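Chitinase (Chromobacterium violaceum, PDB 4TXG) probably hydrolyses chitin as a family 18 glycoside hydrolase that also carries a carbohydrate-binding module and a chitinase C region. Local coordinates at residues N208-M213 with G231-L236. Sequence-based numbering, arbitrary orientation.
Sequences NPATDM and GHFNLL
G231 N donates to M213 O (2.8 Å) where the chain runs into the helix 231-242 against the turn 208-213, with a bent N-H...O angle of 137°. Its positive phi is one that glycine adopts readily, and its CA lies against P209 O and A210 O. The next two amides illustrate how the first turn of a helix, whose N-H groups have no acceptor within the helix itself, can be satisfied by carbonyls from elsewhere in the chain. H232 N donates to P209 O at 2.8 Å, nearly straight at 166°. The imidazole CD2 also comes within 3.4 Å of P209 O, while NE2 lies near P209 CB and is hydrogen-bonded to S162 O outside the two segments. F233 N takes the following carbonyl, A210 O, at 2.9 Å. F233 CG sits beside the backbone N, anti to the carbonyl carbon (chi1 -74°). One face of the ring receives A210 CB, a CH-pi contact 3.9 Å from the ring centroid and displaced slightly toward the rim. T211 CG2 meets F233 CD2 obliquely at 3.7 Å. The two carbonyls are presented by a turn held from within: N208 OD1 accepts from T211 N in an Asx motif, from above the carbonyl plane, and N208 ND2 returns a bond to T211 OG1 at 3.0 Å, in the amide plane. This buried junction thus ties the loop after strand 199-200 to the N-terminal part of helix 231-242. F233 packs edge-to-face with F306, Y304 and Y188, the last on TIM-barrel strand 185-193 of this family 18 domain, while H232 meets F160 of the adjoining parallel strand 155-161.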
loop_
_atom_site.group_PDB
_atom_site.type_symbol
_atom_site.label_atom_id
_atom_site.label_comp_id
_atom_site.label_asym_id
_atom_site.label_seq_id
_atom_site.Cartn_x
_atom_site.Cartn_y
_atom_site.Cartn_z
ATOM N N ASN A 208 -20.579 -16.372 -11.978
ATOM C CA ASN A 208 -19.509 -15.591 -11.346
ATOM C C ASN A 208 -20.089 -14.330 -10.684
ATOM O O ASN A 208 -21.031 -13.727 -11.196
ATOM C CB ASN A 208 -18.410 -15.243 -12.355
ATOM C CG ASN A 208 -18.734 -14.011 -13.180
ATOM O OD1 ASN A 208 -18.485 -12.882 -12.752
ATOM N ND2 ASN A 208 -19.284 -14.224 -14.373
ATOM N N PRO A 209 -19.548 -13.954 -9.515
ATOM C CA PRO A 209 -20.140 -12.863 -8.726
ATOM C C PRO A 209 -19.943 -11.476 -9.349
ATOM O O PRO A 209 -20.765 -10.598 -9.090
ATOM C CB PRO A 209 -19.415 -12.968 -7.374
ATOM C CG PRO A 209 -18.115 -13.689 -7.683
ATOM C CD PRO A 209 -18.467 -14.650 -8.794
ATOM N N ALA A 210 -18.906 -11.286 -10.161
ATOM C CA ALA A 210 -18.665 -9.977 -10.763
ATOM C C ALA A 210 -19.750 -9.591 -11.764
ATOM O O ALA A 210 -20.214 -8.450 -11.766
ATOM C CB ALA A 210 -17.299 -9.939 -11.450
ATOM N N THR A 211 -20.136 -10.531 -12.623
ATOM C CA THR A 211 -21.001 -10.189 -13.760
ATOM C C THR A 211 -22.176 -11.122 -14.000
ATOM O O THR A 211 -22.978 -10.866 -14.904
ATOM C CB THR A 211 -20.196 -10.140 -15.086
ATOM O OG1 THR A 211 -19.743 -11.457 -15.425
ATOM C CG2 THR A 211 -19.002 -9.205 -14.968
ATOM N N ASP A 212 -22.298 -12.200 -13.229
ATOM C CA ASP A 212 -23.379 -13.162 -13.500
ATOM C C ASP A 212 -24.026 -13.691 -12.228
ATOM O O ASP A 212 -24.123 -14.902 -12.011
ATOM C CB ASP A 212 -22.865 -14.341 -14.337
ATOM C CG ASP A 212 -24.000 -15.170 -14.926
ATOM O OD1 ASP A 212 -25.086 -14.591 -15.153
ATOM O OD2 ASP A 212 -23.823 -16.390 -15.154
ATOM N N MET A 213 -24.490 -12.774 -11.393
ATOM C CA MET A 213 -25.102 -13.151 -10.136
ATOM C C MET A 213 -26.183 -12.134 -9.824
ATOM O O MET A 213 -26.083 -10.976 -10.219
ATOM C CB MET A 213 -24.039 -13.224 -9.021
ATOM C CG MET A 213 -24.585 -13.615 -7.656
ATOM S SD MET A 213 -23.254 -13.944 -6.481
ATOM C CE MET A 213 -22.591 -15.500 -7.087
ATOM N N GLY A 231 -24.410 -9.136 -11.504
ATOM C CA GLY A 231 -23.407 -9.238 -10.452
ATOM C C GLY A 231 -23.042 -7.952 -9.724
ATOM O O GLY A 231 -23.756 -6.943 -9.808
ATOM N N HIS A 232 -21.936 -8.003 -8.976
ATOM C CA HIS A 232 -21.435 -6.823 -8.268
ATOM C C HIS A 232 -21.265 -5.630 -9.210
ATOM O O HIS A 232 -21.537 -4.490 -8.834
ATOM C CB HIS A 232 -20.074 -7.093 -7.612
ATOM C CG HIS A 232 -20.087 -8.132 -6.526
ATOM N ND1 HIS A 232 -20.958 -8.101 -5.460
ATOM C CD2 HIS A 232 -19.283 -9.203 -6.330
ATOM C CE1 HIS A 232 -20.708 -9.128 -4.661
ATOM N NE2 HIS A 232 -19.689 -9.800 -5.158
ATOM N N PHE A 233 -20.783 -5.887 -10.423
ATOM C CA PHE A 233 -20.447 -4.794 -11.336
ATOM C C PHE A 233 -21.686 -3.992 -11.744
ATOM O O PHE A 233 -21.629 -2.774 -11.904
ATOM C CB PHE A 233 -19.747 -5.322 -12.592
ATOM C CG PHE A 233 -18.299 -5.754 -12.370
ATOM C CD1 PHE A 233 -17.743 -5.789 -11.104
ATOM C CD2 PHE A 233 -17.514 -6.128 -13.455
ATOM C CE1 PHE A 233 -16.419 -6.196 -10.915
ATOM C CE2 PHE A 233 -16.198 -6.531 -13.286
ATOM C CZ PHE A 233 -15.647 -6.558 -12.012
ATOM N N ASN A 234 -22.800 -4.689 -11.937
ATOM C CA ASN A 234 -24.060 -4.024 -12.268
ATOM C C ASN A 234 -24.440 -3.018 -11.167
ATOM O O ASN A 234 -24.772 -1.858 -11.445
ATOM C CB ASN A 234 -25.162 -5.077 -12.468
ATOM C CG ASN A 234 -26.464 -4.485 -12.982
ATOM O OD1 ASN A 234 -27.104 -3.678 -12.304
ATOM N ND2 ASN A 234 -26.879 -4.911 -14.173
ATOM N N LEU A 235 -24.379 -3.458 -9.915
ATOM C CA LEU A 235 -24.690 -2.574 -8.795
ATOM C C LEU A 235 -23.679 -1.421 -8.684
ATOM O O LEU A 235 -24.072 -0.286 -8.428
ATOM C CB LEU A 235 -24.750 -3.375 -7.485
ATOM C CG LEU A 235 -25.961 -4.320 -7.400
ATOM C CD1 LEU A 235 -25.995 -5.108 -6.094
ATOM C CD2 LEU A 235 -27.255 -3.520 -7.566
ATOM N N LEU A 236 -22.392 -1.692 -8.896
ATOM C CA LEU A 236 -21.400 -0.609 -8.848
ATOM C C LEU A 236 -21.738 0.477 -9.867
ATOM O O LEU A 236 -21.725 1.671 -9.553
ATOM C CB LEU A 236 -19.981 -1.143 -9.097
ATOM C CG LEU A 236 -19.379 -2.027 -8.002
ATOM C CD1 LEU A 236 -18.006 -2.525 -8.460
ATOM C CD2 LEU A 236 -19.260 -1.279 -6.690
#